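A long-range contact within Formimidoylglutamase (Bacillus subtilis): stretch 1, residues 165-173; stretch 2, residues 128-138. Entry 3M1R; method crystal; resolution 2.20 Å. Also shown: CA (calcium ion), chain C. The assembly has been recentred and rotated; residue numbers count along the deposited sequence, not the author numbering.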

ATOM      1  N   GLY D 165       6.776  -0.223 -32.658  1.00 95.72           N
ATOM      2  CA  GLY D 165       7.035   1.151 -33.067  1.00 95.28           C
ATOM      3  C   GLY D 165       8.294   1.670 -32.391  1.00 90.02           C
ATOM      4  O   GLY D 165       9.154   0.873 -32.015  1.00 89.94           O
ATOM      5  N   PRO D 166       8.426   3.004 -32.242  1.00 86.71           N
ATOM      6  CA  PRO D 166       9.543   3.522 -31.435  1.00 80.05           C
ATOM      7  C   PRO D 166       9.343   3.139 -29.969  1.00 69.06           C
ATOM      8  O   PRO D 166       9.162   4.010 -29.109  1.00 65.42           O
ATOM      9  CB  PRO D 166       9.447   5.045 -31.615  1.00 79.40           C
ATOM     10  CG  PRO D 166       8.642   5.240 -32.864  1.00 84.25           C
ATOM     11  CD  PRO D 166       7.675   4.085 -32.907  1.00 86.42           C
ATOM     12  N   THR D 167       9.357   1.836 -29.699  1.00 64.05           N
ATOM     13  CA  THR D 167       9.090   1.351 -28.357  1.00 63.49           C
ATOM     14  C   THR D 167      10.288   1.523 -27.453  1.00 65.44           C
ATOM     15  O   THR D 167      11.384   1.924 -27.880  1.00 59.57           O
ATOM     16  CB  THR D 167       8.589  -0.131 -28.297  1.00 91.86           C
ATOM     17  OG1 THR D 167       9.482  -0.999 -29.007  1.00 98.93           O
ATOM     18  CG2 THR D 167       7.199  -0.258 -28.879  1.00 83.73           C
ATOM     19  N   ASN D 168      10.026   1.226 -26.189  1.00 66.97           N
ATOM     20  CA  ASN D 168      10.978   1.318 -25.106  1.00 58.86           C
ATOM     21  C   ASN D 168      12.352   0.803 -25.486  1.00 48.18           C
ATOM     22  O   ASN D 168      13.368   1.436 -25.204  1.00 52.84           O
ATOM     23  CB  ASN D 168      10.448   0.507 -23.917  1.00 54.00           C
ATOM     24  CG  ASN D 168      10.585   1.244 -22.631  1.00 58.59           C
ATOM     25  OD1 ASN D 168      10.684   2.469 -22.634  1.00 68.84           O
ATOM     26  ND2 ASN D 168      10.597   0.522 -21.514  1.00 59.34           N
ATOM     27  N   GLY D 169      12.368  -0.362 -26.120  1.00 41.84           N
ATOM     28  CA  GLY D 169      13.598  -1.093 -26.339  1.00 46.01           C
ATOM     29  C   GLY D 169      14.308  -0.838 -27.650  1.00 43.00           C
ATOM     30  O   GLY D 169      15.256  -1.556 -27.978  1.00 50.56           O
ATOM     31  N   THR D 170      13.885   0.176 -28.399  1.00 37.49           N
ATOM     32  CA  THR D 170      14.426   0.348 -29.752  1.00 43.69           C
ATOM     33  C   THR D 170      15.487   1.446 -29.947  1.00 46.18           C
ATOM     34  O   THR D 170      16.043   1.555 -31.041  1.00 47.83           O
ATOM     35  CB  THR D 170      13.309   0.609 -30.783  1.00 46.10           C
ATOM     36  OG1 THR D 170      12.755   1.914 -30.567  1.00 45.98           O
ATOM     37  CG2 THR D 170      12.210  -0.435 -30.664  1.00 52.95           C
ATOM     38  N   PRO D 171      15.779   2.247 -28.906  1.00 40.50           N
ATOM     39  CA  PRO D 171      16.538   3.470 -29.197  1.00 38.89           C
ATOM     40  C   PRO D 171      17.846   3.178 -29.914  1.00 43.89           C
ATOM     41  O   PRO D 171      18.188   3.860 -30.879  1.00 49.36           O
ATOM     42  CB  PRO D 171      16.868   4.034 -27.814  1.00 30.67           C
ATOM     43  CG  PRO D 171      16.109   3.234 -26.841  1.00 39.93           C
ATOM     44  CD  PRO D 171      15.788   1.928 -27.468  1.00 40.25           C
ATOM     45  N   PHE D 172      18.574   2.171 -29.445  1.00 39.63           N
ATOM     46  CA  PHE D 172      19.917   1.950 -29.966  1.00 46.43           C
ATOM     47  C   PHE D 172      19.967   1.254 -31.323  1.00 49.62           C
ATOM     48  O   PHE D 172      20.930   1.431 -32.075  1.00 56.61           O
ATOM     49  CB  PHE D 172      20.808   1.270 -28.932  1.00 41.46           C
ATOM     50  CG  PHE D 172      21.154   2.159 -27.800  1.00 40.03           C
ATOM     51  CD1 PHE D 172      20.434   2.110 -26.619  1.00 31.88           C
ATOM     52  CD2 PHE D 172      22.165   3.098 -27.933  1.00 43.00           C
ATOM     53  CE1 PHE D 172      20.746   2.961 -25.591  1.00 39.72           C
ATOM     54  CE2 PHE D 172      22.473   3.944 -26.906  1.00 38.34           C
ATOM     55  CZ  PHE D 172      21.767   3.885 -25.742  1.00 38.47           C
ATOM     56  N   ARG D 173      18.931   0.491 -31.649  1.00 44.70           N
ATOM     57  CA  ARG D 173      18.812  -0.039 -33.005  1.00 51.10           C
ATOM     58  C   ARG D 173      18.594   1.121 -33.974  1.00 47.68           C
ATOM     59  O   ARG D 173      19.185   1.167 -35.052  1.00 52.25           O
ATOM     60  CB  ARG D 173      17.664  -1.049 -33.111  1.00 51.78           C
ATOM     61  CG  ARG D 173      17.695  -1.893 -34.392  1.00 56.03           C
ATOM     62  CD  ARG D 173      16.663  -3.021 -34.352  1.00 55.71           C
ATOM     63  NE  ARG D 173      16.934  -4.018 -35.382  1.00 68.23           N
ATOM     64  CZ  ARG D 173      17.358  -5.254 -35.136  1.00 65.82           C
ATOM     65  NH1 ARG D 173      17.578  -6.091 -36.142  1.00 66.59           N
ATOM     66  NH2 ARG D 173      17.553  -5.655 -33.887  1.00 52.74           N
TER
HETATM   67 CA    CA C 322      16.955  -0.482 -21.495  1.00 84.93          CA
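Stretch 2, residues 128-138: GDNSISYSTIK

Stretch 1 is mostly loop. A type I beta turn runs from T167 to T170, closed by the backbone hydrogen bond from T170 N to T167 O at 3.1 Å. The chain then enters a helix at P171, which continues beyond R173. Stretch 2 also passes from loop to helix. G128 follows a cis peptide bond and has positive phi, which favours glycine. Residues N130 to I132 have helical backbone angles, and S133 to K138 lie in a helix that runs on past the stretch.

From N168 and S131 onward the two segments run in the same general direction. N168 lies beside S131, with their CA atoms 4.6 Å apart. Three residues further along each chain, P171 lies beside Y134, with CA atoms at 4.7 Å. The backbones are therefore close at both points, and the contact buries 395 Å² in total.

The CA-to-CB bond of N168 points sideways, but the end of the side chain comes nearer to stretch 2. N168 OD1 accepts a weak hydrogen bond from N130 N at 3.3 Å; the N-H...O angle is 131°. N168 OD1 also lies 3.3 Å from D129 CB. Backbone oxygens of stretch 1 also approach S131: T167 O is 3.8 Å from S131 CB, and P166 O is 3.9 Å from the same atom.

The D129 side chain bonds to the next turn of its own stretch. D129 OD1 accepts hydrogen bonds from S131 N at 2.9 Å and from S131 OG at 2.7 Å. This leaves the S131 hydroxyl occupied within its own stretch, while S131 CB lies near the carbonyl oxygens of P166 and T167.

P171 has the largest covered area of any residue in the contact. Its CA-to-CB bond points toward stretch 2, and its ring packs against the stretch from N130 to Y134. P171 CG is 3.3 Å from N130 O and 4.1 Å from S131 CA. P171 CB is 4.0 Å from S133 CB and 3.9 Å from Y134 N. P171 CB also makes an apolar contact with Y134 CB at 4.4 Å. The Y134 side chain leads away from stretch 1 at its end, but P171 O lies at the edge of its ring, near the ring plane.

F172 extends the apolar packing along the helix. Its CA-to-CB bond points away, yet the ring comes back far enough for F172 CE2 to meet I137 CD1 at 4.1 Å. The I137 methyl approaches the ring obliquely.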

ATOM      1  N   GLY D 128      11.197  10.059 -17.764  1.00 31.80           N
ATOM      2  CA  GLY D 128      11.065   9.583 -19.127  1.00 29.85           C
ATOM      3  C   GLY D 128      11.544   8.150 -19.273  1.00 30.66           C
ATOM      4  O   GLY D 128      12.356   7.677 -18.491  1.00 33.42           O
ATOM      5  N   ASP D 129      11.042   7.453 -20.282  1.00 34.34           N
ATOM      6  CA  ASP D 129      11.392   6.053 -20.461  1.00 39.67           C
ATOM      7  C   ASP D 129      12.587   5.908 -21.399  1.00 31.81           C
ATOM      8  O   ASP D 129      13.123   6.899 -21.875  1.00 29.72           O
ATOM      9  CB  ASP D 129      10.185   5.247 -20.955  1.00 40.66           C
ATOM     10  CG  ASP D 129       9.767   5.621 -22.358  1.00 46.52           C
ATOM     11  OD1 ASP D 129      10.617   6.134 -23.124  1.00 43.37           O
ATOM     12  OD2 ASP D 129       8.579   5.401 -22.693  1.00 50.96           O
ATOM     13  N   ASN D 130      12.991   4.675 -21.676  1.00 36.06           N
ATOM     14  CA  ASN D 130      14.228   4.462 -22.409  1.00 44.01           C
ATOM     15  C   ASN D 130      14.181   4.973 -23.844  1.00 40.74           C
ATOM     16  O   ASN D 130      15.221   5.256 -24.444  1.00 42.20           O
ATOM     17  CB  ASN D 130      14.680   2.993 -22.353  1.00 49.13           C
ATOM     18  CG  ASN D 130      16.204   2.861 -22.246  1.00 58.73           C
ATOM     19  OD1 ASN D 130      16.717   1.873 -21.716  1.00 52.57           O
ATOM     20  ND2 ASN D 130      16.936   3.883 -22.739  1.00 58.64           N
ATOM     21  N   SER D 131      12.977   5.113 -24.389  1.00 33.28           N
ATOM     22  CA  SER D 131      12.846   5.467 -25.806  1.00 32.36           C
ATOM     23  C   SER D 131      13.405   6.856 -26.131  1.00 33.35           C
ATOM     24  O   SER D 131      13.708   7.132 -27.278  1.00 41.54           O
ATOM     25  CB  SER D 131      11.385   5.400 -26.240  1.00 37.04           C
ATOM     26  OG  SER D 131      10.679   6.526 -25.762  1.00 40.86           O
ATOM     27  N   ILE D 132      13.538   7.729 -25.123  1.00 35.16           N
ATOM     28  CA  ILE D 132      13.978   9.106 -25.372  1.00 35.68           C
ATOM     29  C   ILE D 132      15.429   9.178 -25.819  1.00 42.79           C
ATOM     30  O   ILE D 132      15.853  10.189 -26.370  1.00 44.56           O
ATOM     31  CB  ILE D 132      13.784  10.048 -24.137  1.00 31.73           C
ATOM     32  CG1 ILE D 132      14.871   9.817 -23.083  1.00 30.61           C
ATOM     33  CG2 ILE D 132      12.393   9.862 -23.524  1.00 35.79           C
ATOM     34  CD1 ILE D 132      14.899  10.881 -21.970  1.00 29.28           C
ATOM     35  N   SER D 133      16.187   8.112 -25.579  1.00 42.32           N
ATOM     36  CA  SER D 133      17.620   8.112 -25.872  1.00 39.93           C
ATOM     37  C   SER D 133      17.922   8.262 -27.352  1.00 45.18           C
ATOM     38  O   SER D 133      19.017   8.702 -27.742  1.00 46.47           O
ATOM     39  CB  SER D 133      18.297   6.857 -25.319  1.00 40.63           C
ATOM     40  OG  SER D 133      18.215   6.833 -23.907  1.00 41.48           O
ATOM     41  N   TYR D 134      16.960   7.907 -28.192  1.00 46.65           N
ATOM     42  CA  TYR D 134      17.158   8.126 -29.610  1.00 47.44           C
ATOM     43  C   TYR D 134      17.215   9.616 -29.909  1.00 51.51           C
ATOM     44  O   TYR D 134      18.169  10.091 -30.523  1.00 55.89           O
ATOM     45  CB  TYR D 134      16.057   7.486 -30.440  1.00 48.51           C
ATOM     46  CG  TYR D 134      16.078   7.957 -31.866  1.00 49.57           C
ATOM     47  CD1 TYR D 134      16.902   7.345 -32.806  1.00 47.32           C
ATOM     48  CD2 TYR D 134      15.276   9.013 -32.280  1.00 53.10           C
ATOM     49  CE1 TYR D 134      16.922   7.768 -34.121  1.00 51.41           C
ATOM     50  CE2 TYR D 134      15.290   9.448 -33.607  1.00 54.30           C
ATOM     51  CZ  TYR D 134      16.121   8.824 -34.513  1.00 54.42           C
ATOM     52  OH  TYR D 134      16.147   9.247 -35.819  1.00 61.28           O
ATOM     53  N   SER D 135      16.195  10.356 -29.479  1.00 44.10           N
ATOM     54  CA  SER D 135      16.133  11.785 -29.790  1.00 50.33           C
ATOM     55  C   SER D 135      17.234  12.623 -29.103  1.00 44.90           C
ATOM     56  O   SER D 135      17.766  13.560 -29.693  1.00 48.41           O
ATOM     57  CB  SER D 135      14.741  12.356 -29.491  1.00 54.50           C
ATOM     58  OG  SER D 135      13.748  11.764 -30.317  1.00 58.67           O
ATOM     59  N   THR D 136      17.574  12.292 -27.864  1.00 41.45           N
ATOM     60  CA  THR D 136      18.546  13.101 -27.131  1.00 45.55           C
ATOM     61  C   THR D 136      19.935  12.960 -27.743  1.00 50.43           C
ATOM     62  O   THR D 136      20.566  13.949 -28.096  1.00 57.52           O
ATOM     63  CB  THR D 136      18.593  12.712 -25.655  1.00 37.72           C
ATOM     64  OG1 THR D 136      18.637  11.287 -25.558  1.00 40.44           O
ATOM     65  CG2 THR D 136      17.362  13.210 -24.958  1.00 38.56           C
ATOM     66  N   ILE D 137      20.393  11.719 -27.877  1.00 51.29           N
ATOM     67  CA  ILE D 137      21.675  11.410 -28.499  1.00 49.13           C
ATOM     68  C   ILE D 137      21.808  11.938 -29.925  1.00 55.19           C
ATOM     69  O   ILE D 137      22.828  12.514 -30.286  1.00 58.73           O
ATOM     70  CB  ILE D 137      21.954   9.906 -28.453  1.00 42.60           C
ATOM     71  CG1 ILE D 137      22.139   9.475 -26.999  1.00 46.61           C
ATOM     72  CG2 ILE D 137      23.177   9.572 -29.252  1.00 43.56           C
ATOM     73  CD1 ILE D 137      22.266   7.989 -26.806  1.00 51.80           C
ATOM     74  N   LYS D 138      20.778  11.757 -30.738  1.00 55.47           N
ATOM     75  CA  LYS D 138      20.805  12.299 -32.091  1.00 55.26           C
ATOM     76  C   LYS D 138      21.066  13.812 -32.086  1.00 55.78           C
ATOM     77  O   LYS D 138      21.755  14.327 -32.957  1.00 57.33           O
ATOM     78  CB  LYS D 138      19.489  11.992 -32.791  1.00 54.62           C
ATOM     79  CG  LYS D 138      19.336  12.518 -34.215  1.00 57.96           C
ATOM     80  CD  LYS D 138      18.076  11.891 -34.837  1.00 60.96           C
ATOM     81  CE  LYS D 138      17.367  12.823 -35.808  1.00 71.16           C
ATOM     82  NZ  LYS D 138      15.920  12.449 -35.935  1.00 71.34           N
TER